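Local coordinates for conserved hypothetical secreted protein (Helicobacter pylori, PDB 4RNZ) that is a cell shape-determining protein of the M23B metallopeptidase family that probably cleaves peptidoglycan peptides with a zinc-dependent active site, at residues A[256-268]-A[297-309]. Sequence-based numbering, arbitrary orientation.
Sequences HLNELRLVYAHMS and GPHLHFGVYKNSR. With ZN (zinc ion), chain B.
The guanidinium of R261 lies flat on one face of the Y305 ring, planes 26° apart. Its NH1 sits above the ring centre, and R261 CZ is 4.1 Å from the Y305 ring centroid, a cation-pi contact. R261 O lies at the edge of the ring, in its plane. The R261 chain runs straight through chi2 and bends at chi3, which turns the group over the ring. Salt bridges to E38 and E254 hold its NH2 and NE. V263 CG2 meets the same ring obliquely, 3.8 Å from Y305 CE1. H299 CE1 lies over one face of the H266 imidazole, toward its rim, while H301 CB touches the edge at 3.6 Å from H266 CD2. Strands 260-265 and 299-306 run antiparallel in the beta-sheet of the M23 peptidase domain. Residues 299-301 form the family's HxH motif. Hydrogen-bonded pairs are R261 with Y305, V263 with G303, and A265 with H301. The H301 N to A265 O bond is the longest, 3.2 Å, with its donor 35° out of the carbonyl plane. The face carrying R261, V263, A265, H301 and Y305 holds the metal site. H301 ND1 binds zinc at 2.0 Å, with E34, H219 and D223 as the other ligands. H266 ND1 hydrogen-bonds T292 O, and NE2 hydrogen-bonds E34 OE1, a second-shell contact that probably orients this carboxylate. On the other face Y264 and F302 lie side by side, with Y264 CE2 3.5 Å from F302 CE1 and planes 36° apart. Y264 OH is hydrogen-bonded to A235 N. N307 N hydrogen-bonds to E259 O at 2.9 Å.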
ATOM      1  N   HIS A 256      -9.824  -4.311  -7.057  1.00 33.20           N
ATOM      2  CA  HIS A 256      -9.315  -4.744  -5.760  1.00 32.25           C
ATOM      3  C   HIS A 256      -9.321  -6.251  -5.623  1.00 32.15           C
ATOM      4  O   HIS A 256     -10.274  -6.925  -6.037  1.00 29.31           O
ATOM      5  CB  HIS A 256     -10.173  -4.193  -4.629  1.00 34.36           C
ATOM      6  CG  HIS A 256     -10.198  -2.709  -4.559  1.00 36.31           C
ATOM      7  ND1 HIS A 256     -10.860  -1.933  -5.485  1.00 42.88           N
ATOM      8  CD2 HIS A 256      -9.647  -1.850  -3.674  1.00 36.27           C
ATOM      9  CE1 HIS A 256     -10.710  -0.657  -5.179  1.00 38.53           C
ATOM     10  NE2 HIS A 256      -9.992  -0.580  -4.077  1.00 40.11           N
ATOM     11  N   LEU A 257      -8.258  -6.763  -5.013  1.00 32.77           N
ATOM     12  CA  LEU A 257      -8.119  -8.179  -4.735  1.00 33.86           C
ATOM     13  C   LEU A 257      -7.275  -8.306  -3.490  1.00 32.89           C
ATOM     14  O   LEU A 257      -6.090  -7.931  -3.492  1.00 27.87           O
ATOM     15  CB  LEU A 257      -7.448  -8.920  -5.912  1.00 32.91           C
ATOM     16  CG  LEU A 257      -7.282 -10.431  -5.702  1.00 34.03           C
ATOM     17  CD1 LEU A 257      -8.633 -11.138  -5.691  1.00 35.63           C
ATOM     18  CD2 LEU A 257      -6.378 -11.042  -6.765  1.00 34.94           C
ATOM     19  N   ASN A 258      -7.873  -8.861  -2.432  1.00 33.61           N
ATOM     20  CA  ASN A 258      -7.211  -8.976  -1.142  1.00 31.85           C
ATOM     21  C   ASN A 258      -6.630  -7.603  -0.761  1.00 30.66           C
ATOM     22  O   ASN A 258      -7.351  -6.629  -0.798  1.00 32.79           O
ATOM     23  CB  ASN A 258      -6.165 -10.090  -1.156  1.00 35.53           C
ATOM     24  CG  ASN A 258      -6.764 -11.459  -1.487  1.00 41.21           C
ATOM     25  OD1 ASN A 258      -7.972 -11.655  -1.437  1.00 46.62           O
ATOM     26  ND2 ASN A 258      -5.912 -12.405  -1.814  1.00 47.01           N
ATOM     27  N   GLU A 259      -5.343  -7.509  -0.442  1.00 33.29           N
ATOM     28  CA  GLU A 259      -4.754  -6.219  -0.064  1.00 33.83           C
ATOM     29  C   GLU A 259      -4.230  -5.391  -1.252  1.00 34.24           C
ATOM     30  O   GLU A 259      -3.612  -4.339  -1.055  1.00 32.40           O
ATOM     31  CB  GLU A 259      -3.680  -6.407   1.009  1.00 33.98           C
ATOM     32  CG  GLU A 259      -2.388  -7.125   0.609  1.00 34.25           C
ATOM     33  CD  GLU A 259      -2.439  -8.641   0.819  1.00 35.14           C
ATOM     34  OE1 GLU A 259      -3.277  -9.293   0.150  1.00 33.18           O
ATOM     35  OE2 GLU A 259      -1.628  -9.181   1.616  1.00 37.75           O
ATOM     36  N   LEU A 260      -4.518  -5.840  -2.474  1.00 31.76           N
ATOM     37  CA  LEU A 260      -4.128  -5.104  -3.668  1.00 31.79           C
ATOM     38  C   LEU A 260      -5.198  -4.202  -4.246  1.00 30.55           C
ATOM     39  O   LEU A 260      -6.388  -4.527  -4.314  1.00 31.52           O
ATOM     40  CB  LEU A 260      -3.609  -6.031  -4.788  1.00 31.78           C
ATOM     41  CG  LEU A 260      -2.350  -6.886  -4.579  1.00 31.66           C
ATOM     42  CD1 LEU A 260      -1.929  -7.600  -5.875  1.00 32.12           C
ATOM     43  CD2 LEU A 260      -1.171  -6.096  -4.037  1.00 33.25           C
ATOM     44  N   ARG A 261      -4.732  -3.062  -4.732  1.00 31.26           N
ATOM     45  CA  ARG A 261      -5.498  -2.230  -5.624  1.00 31.20           C
ATOM     46  C   ARG A 261      -4.691  -2.053  -6.925  1.00 30.85           C
ATOM     47  O   ARG A 261      -3.525  -1.648  -6.901  1.00 27.91           O
ATOM     48  CB  ARG A 261      -5.723  -0.899  -4.937  1.00 33.48           C
ATOM     49  CG  ARG A 261      -6.510   0.158  -5.681  1.00 35.90           C
ATOM     50  CD  ARG A 261      -6.592   1.413  -4.786  1.00 36.56           C
ATOM     51  NE  ARG A 261      -6.465   2.529  -5.665  1.00 40.58           N
ATOM     52  CZ  ARG A 261      -5.492   3.423  -5.706  1.00 36.88           C
ATOM     53  NH1 ARG A 261      -4.513   3.506  -4.803  1.00 36.54           N
ATOM     54  NH2 ARG A 261      -5.548   4.279  -6.694  1.00 37.03           N
ATOM     55  N   LEU A 262      -5.345  -2.347  -8.047  1.00 29.89           N
ATOM     56  CA  LEU A 262      -4.702  -2.356  -9.365  1.00 30.19           C
ATOM     57  C   LEU A 262      -5.345  -1.272 -10.221  1.00 28.94           C
ATOM     58  O   LEU A 262      -6.559  -1.225 -10.355  1.00 33.18           O
ATOM     59  CB  LEU A 262      -4.825  -3.742 -10.025  1.00 30.99           C
ATOM     60  CG  LEU A 262      -4.113  -4.900  -9.300  1.00 31.08           C
ATOM     61  CD1 LEU A 262      -5.038  -5.588  -8.306  1.00 32.34           C
ATOM     62  CD2 LEU A 262      -3.594  -5.949 -10.264  1.00 32.39           C
ATOM     63  N   VAL A 263      -4.510  -0.411 -10.798  1.00 28.76           N
ATOM     64  CA  VAL A 263      -4.970   0.791 -11.506  1.00 29.58           C
ATOM     65  C   VAL A 263      -4.587   0.713 -12.978  1.00 27.90           C
ATOM     66  O   VAL A 263      -3.444   0.453 -13.287  1.00 26.91           O
ATOM     67  CB  VAL A 263      -4.310   2.026 -10.875  1.00 29.76           C
ATOM     68  CG1 VAL A 263      -4.513   3.285 -11.719  1.00 33.61           C
ATOM     69  CG2 VAL A 263      -4.837   2.217  -9.458  1.00 33.31           C
ATOM     70  N   TYR A 264      -5.539   0.971 -13.864  1.00 27.36           N
ATOM     71  CA  TYR A 264      -5.335   0.911 -15.306  1.00 27.84           C
ATOM     72  C   TYR A 264      -5.813   2.211 -15.907  1.00 29.85           C
ATOM     73  O   TYR A 264      -7.017   2.403 -16.037  1.00 29.85           O
ATOM     74  CB  TYR A 264      -6.193  -0.210 -15.882  1.00 29.09           C
ATOM     75  CG  TYR A 264      -5.912  -1.558 -15.294  1.00 27.44           C
ATOM     76  CD1 TYR A 264      -6.482  -1.941 -14.095  1.00 26.72           C
ATOM     77  CD2 TYR A 264      -5.084  -2.452 -15.946  1.00 27.92           C
ATOM     78  CE1 TYR A 264      -6.220  -3.195 -13.543  1.00 27.90           C
ATOM     79  CE2 TYR A 264      -4.822  -3.700 -15.413  1.00 27.82           C
ATOM     80  CZ  TYR A 264      -5.402  -4.073 -14.220  1.00 26.51           C
ATOM     81  OH  TYR A 264      -5.118  -5.304 -13.690  1.00 28.71           O
ATOM     82  N   ALA A 265      -4.888   3.093 -16.283  1.00 29.23           N
ATOM     83  CA  ALA A 265      -5.236   4.468 -16.631  1.00 31.44           C
ATOM     84  C   ALA A 265      -4.863   4.858 -18.058  1.00 31.86           C
ATOM     85  O   ALA A 265      -4.020   4.228 -18.703  1.00 29.64           O
ATOM     86  CB  ALA A 265      -4.587   5.443 -15.646  1.00 31.50           C
ATOM     87  N   HIS A 266      -5.490   5.954 -18.480  1.00 30.91           N
ATOM     88  CA  HIS A 266      -5.393   6.558 -19.790  1.00 33.05           C
ATOM     89  C   HIS A 266      -6.184   5.794 -20.851  1.00 33.67           C
ATOM     90  O   HIS A 266      -5.798   5.781 -22.003  1.00 37.82           O
ATOM     91  CB  HIS A 266      -3.933   6.743 -20.227  1.00 34.85           C
ATOM     92  CG  HIS A 266      -3.123   7.558 -19.267  1.00 37.06           C
ATOM     93  ND1 HIS A 266      -3.375   8.889 -19.029  1.00 38.69           N
ATOM     94  CD2 HIS A 266      -2.079   7.226 -18.473  1.00 38.03           C
ATOM     95  CE1 HIS A 266      -2.520   9.343 -18.132  1.00 38.75           C
ATOM     96  NE2 HIS A 266      -1.728   8.351 -17.775  1.00 37.91           N
ATOM     97  N   MET A 267      -7.292   5.186 -20.472  1.00 33.41           N
ATOM     98  CA  MET A 267      -8.037   4.364 -21.399  1.00 36.03           C
ATOM     99  C   MET A 267      -8.795   5.245 -22.400  1.00 38.60           C
ATOM    100  O   MET A 267      -9.174   6.368 -22.074  1.00 36.88           O
ATOM    101  CB  MET A 267      -9.026   3.483 -20.655  1.00 33.72           C
ATOM    102  CG  MET A 267      -8.400   2.479 -19.720  1.00 35.74           C
ATOM    103  SD  MET A 267      -9.614   1.225 -19.336  1.00 40.53           S
ATOM    104  CE  MET A 267      -8.682   0.409 -18.057  1.00 40.39           C
ATOM    105  N   SER A 268      -9.001   4.734 -23.617  1.00 37.22           N
ATOM    106  CA  SER A 268      -9.868   5.402 -24.593  1.00 37.82           C
ATOM    107  C   SER A 268     -11.298   4.950 -24.371  1.00 37.29           C
ATOM    108  O   SER A 268     -12.228   5.671 -24.713  1.00 37.73           O
ATOM    109  CB  SER A 268      -9.419   5.155 -26.039  1.00 37.95           C
ATOM    110  OG  SER A 268      -9.286   3.772 -26.313  1.00 34.51           O
ATOM    111  N   GLY A 297       3.264   8.776 -27.412  1.00 64.41           N
ATOM    112  CA  GLY A 297       1.836   9.089 -27.465  1.00 61.58           C
ATOM    113  C   GLY A 297       0.978   8.236 -26.535  1.00 55.88           C
ATOM    114  O   GLY A 297       1.003   8.432 -25.319  1.00 58.06           O
ATOM    115  N   PRO A 298       0.189   7.300 -27.091  1.00 49.26           N
ATOM    116  CA  PRO A 298      -0.683   6.503 -26.219  1.00 43.97           C
ATOM    117  C   PRO A 298       0.100   5.536 -25.317  1.00 37.10           C
ATOM    118  O   PRO A 298       1.127   5.005 -25.717  1.00 35.75           O
ATOM    119  CB  PRO A 298      -1.581   5.750 -27.204  1.00 46.40           C
ATOM    120  CG  PRO A 298      -0.819   5.729 -28.484  1.00 47.81           C
ATOM    121  CD  PRO A 298      -0.010   6.984 -28.516  1.00 47.22           C
ATOM    122  N   HIS A 299      -0.365   5.371 -24.087  1.00 35.96           N
ATOM    123  CA  HIS A 299       0.192   4.371 -23.164  1.00 36.26           C
ATOM    124  C   HIS A 299      -0.837   3.958 -22.119  1.00 32.14           C
ATOM    125  O   HIS A 299      -1.809   4.659 -21.874  1.00 32.07           O
ATOM    126  CB  HIS A 299       1.471   4.901 -22.470  1.00 41.75           C
ATOM    127  CG  HIS A 299       1.230   6.050 -21.536  1.00 44.77           C
ATOM    128  ND1 HIS A 299       0.894   7.309 -21.980  1.00 49.05           N
ATOM    129  CD2 HIS A 299       1.274   6.130 -20.181  1.00 47.09           C
ATOM    130  CE1 HIS A 299       0.735   8.116 -20.942  1.00 49.90           C
ATOM    131  NE2 HIS A 299       0.963   7.425 -19.839  1.00 49.52           N
ATOM    132  N   LEU A 300      -0.635   2.787 -21.540  1.00 32.55           N
ATOM    133  CA  LEU A 300      -1.377   2.342 -20.359  1.00 30.89           C
ATOM    134  C   LEU A 300      -0.490   2.638 -19.154  1.00 29.18           C
ATOM    135  O   LEU A 300       0.651   2.197 -19.106  1.00 30.88           O
ATOM    136  CB  LEU A 300      -1.655   0.844 -20.431  1.00 33.02           C
ATOM    137  CG  LEU A 300      -2.158   0.209 -19.129  1.00 33.19           C
ATOM    138  CD1 LEU A 300      -3.522   0.786 -18.783  1.00 33.29           C
ATOM    139  CD2 LEU A 300      -2.186  -1.287 -19.276  1.00 34.13           C
ATOM    140  N   HIS A 301      -1.014   3.379 -18.189  1.00 29.95           N
ATOM    141  CA  HIS A 301      -0.367   3.467 -16.892  1.00 29.40           C
ATOM    142  C   HIS A 301      -0.961   2.338 -16.038  1.00 28.64           C
ATOM    143  O   HIS A 301      -2.174   2.312 -15.822  1.00 28.80           O
ATOM    144  CB  HIS A 301      -0.600   4.833 -16.251  1.00 30.91           C
ATOM    145  CG  HIS A 301      -0.144   4.902 -14.831  1.00 29.86           C
ATOM    146  ND1 HIS A 301       1.035   5.501 -14.468  1.00 30.02           N
ATOM    147  CD2 HIS A 301      -0.677   4.400 -13.696  1.00 30.76           C
ATOM    148  CE1 HIS A 301       1.207   5.379 -13.162  1.00 32.58           C
ATOM    149  NE2 HIS A 301       0.178   4.714 -12.669  1.00 31.55           N
ATOM    150  N   PHE A 302      -0.108   1.417 -15.580  1.00 26.47           N
ATOM    151  CA  PHE A 302      -0.507   0.257 -14.784  1.00 26.68           C
ATOM    152  C   PHE A 302       0.086   0.392 -13.397  1.00 27.53           C
ATOM    153  O   PHE A 302       1.304   0.387 -13.238  1.00 25.32           O
ATOM    154  CB  PHE A 302      -0.048  -1.060 -15.442  1.00 26.60           C
ATOM    155  CG  PHE A 302      -0.383  -2.331 -14.650  1.00 26.56           C
ATOM    156  CD1 PHE A 302      -1.645  -2.546 -14.111  1.00 27.83           C
ATOM    157  CD2 PHE A 302       0.582  -3.303 -14.454  1.00 27.17           C
ATOM    158  CE1 PHE A 302      -1.943  -3.704 -13.405  1.00 25.84           C
ATOM    159  CE2 PHE A 302       0.293  -4.462 -13.764  1.00 27.21           C
ATOM    160  CZ  PHE A 302      -0.969  -4.658 -13.220  1.00 27.68           C
ATOM    161  N   GLY A 303      -0.784   0.554 -12.408  1.00 27.87           N
ATOM    162  CA  GLY A 303      -0.361   0.738 -11.025  1.00 28.60           C
ATOM    163  C   GLY A 303      -0.820  -0.369 -10.091  1.00 28.38           C
ATOM    164  O   GLY A 303      -1.917  -0.907 -10.246  1.00 27.84           O
ATOM    165  N   VAL A 304       0.031  -0.709  -9.126  1.00 27.26           N
ATOM    166  CA  VAL A 304      -0.305  -1.680  -8.122  1.00 27.02           C
ATOM    167  C   VAL A 304       0.015  -1.100  -6.749  1.00 25.68           C
ATOM    168  O   VAL A 304       1.088  -0.538  -6.555  1.00 26.64           O
ATOM    169  CB  VAL A 304       0.415  -3.018  -8.328  1.00 27.54           C
ATOM    170  CG1 VAL A 304       0.034  -4.008  -7.222  1.00 27.54           C
ATOM    171  CG2 VAL A 304       0.053  -3.602  -9.702  1.00 28.56           C
ATOM    172  N   TYR A 305      -0.951  -1.248  -5.840  1.00 26.35           N
ATOM    173  CA  TYR A 305      -0.871  -0.776  -4.445  1.00 29.09           C
ATOM    174  C   TYR A 305      -1.096  -1.947  -3.501  1.00 26.76           C
ATOM    175  O   TYR A 305      -2.135  -2.596  -3.584  1.00 30.15           O
ATOM    176  CB  TYR A 305      -1.957   0.255  -4.185  1.00 30.04           C
ATOM    177  CG  TYR A 305      -1.725   1.493  -4.987  1.00 32.34           C
ATOM    178  CD1 TYR A 305      -2.155   1.574  -6.304  1.00 32.49           C
ATOM    179  CD2 TYR A 305      -1.030   2.577  -4.446  1.00 33.03           C
ATOM    180  CE1 TYR A 305      -1.874   2.694  -7.071  1.00 33.76           C
ATOM    181  CE2 TYR A 305      -0.773   3.710  -5.207  1.00 34.41           C
ATOM    182  CZ  TYR A 305      -1.191   3.738  -6.522  1.00 34.53           C
ATOM    183  OH  TYR A 305      -0.946   4.836  -7.294  1.00 42.20           O
ATOM    184  N   LYS A 306      -0.125  -2.229  -2.637  1.00 27.01           N
ATOM    185  CA  LYS A 306      -0.269  -3.250  -1.603  1.00 28.26           C
ATOM    186  C   LYS A 306      -0.462  -2.550  -0.261  1.00 29.81           C
ATOM    187  O   LYS A 306       0.431  -1.850   0.180  1.00 27.35           O
ATOM    188  CB  LYS A 306       0.972  -4.131  -1.522  1.00 29.06           C
ATOM    189  CG  LYS A 306       0.881  -5.208  -0.440  1.00 30.63           C
ATOM    190  CD  LYS A 306       2.110  -6.110  -0.390  1.00 33.91           C
ATOM    191  CE  LYS A 306       2.085  -7.037   0.829  1.00 35.70           C
ATOM    192  NZ  LYS A 306       3.141  -8.101   0.800  1.00 37.43           N
ATOM    193  N   ASN A 307      -1.605  -2.760   0.381  1.00 26.92           N
ATOM    194  CA  ASN A 307      -1.878  -2.164   1.700  1.00 28.05           C
ATOM    195  C   ASN A 307      -1.757  -0.636   1.640  1.00 29.17           C
ATOM    196  O   ASN A 307      -1.212   0.005   2.541  1.00 30.06           O
ATOM    197  CB  ASN A 307      -0.963  -2.766   2.770  1.00 26.67           C
ATOM    198  CG  ASN A 307      -1.386  -4.171   3.156  1.00 26.95           C
ATOM    199  OD1 ASN A 307      -2.561  -4.448   3.204  1.00 25.42           O
ATOM    200  ND2 ASN A 307      -0.432  -5.043   3.435  1.00 27.21           N
ATOM    201  N   SER A 308      -2.233  -0.095   0.521  1.00 27.66           N
ATOM    202  CA  SER A 308      -2.293   1.335   0.235  1.00 29.72           C
ATOM    203  C   SER A 308      -1.000   1.925  -0.332  1.00 30.69           C
ATOM    204  O   SER A 308      -1.003   3.058  -0.812  1.00 31.56           O
ATOM    205  CB  SER A 308      -2.786   2.121   1.475  1.00 30.92           C
ATOM    206  OG  SER A 308      -1.659   2.457   2.293  1.00 30.71           O
ATOM    207  N   ARG A 309       0.099   1.177  -0.312  1.00 30.92           N
ATOM    208  CA  ARG A 309       1.381   1.680  -0.753  1.00 31.38           C
ATOM    209  C   ARG A 309       1.719   1.205  -2.174  1.00 33.17           C
ATOM    210  O   ARG A 309       1.586   0.038  -2.479  1.00 30.68           O
ATOM    211  CB  ARG A 309       2.464   1.226   0.201  1.00 33.51           C
ATOM    212  CG  ARG A 309       2.300   1.824   1.603  1.00 33.97           C
ATOM    213  CD  ARG A 309       3.361   1.299   2.546  1.00 34.40           C
ATOM    214  NE  ARG A 309       3.109  -0.087   2.920  1.00 33.74           N
ATOM    215  CZ  ARG A 309       2.452  -0.493   4.013  1.00 32.55           C
ATOM    216  NH1 ARG A 309       1.948   0.365   4.904  1.00 32.62           N
ATOM    217  NH2 ARG A 309       2.307  -1.795   4.230  1.00 31.85           N
TER
HETATM  218 ZN    ZN B 501       2.614   6.329 -15.409  1.00 32.61          ZN
HETATM  219  O   HOH W   1      -1.074  -8.160   4.134  1.00 27.92           O
HETATM  220  O   HOH W   2      -3.759  -1.345  -1.604  1.00 29.57           O
HETATM  221  O   HOH W   3      -4.368   3.500 -21.727  1.00 35.92           O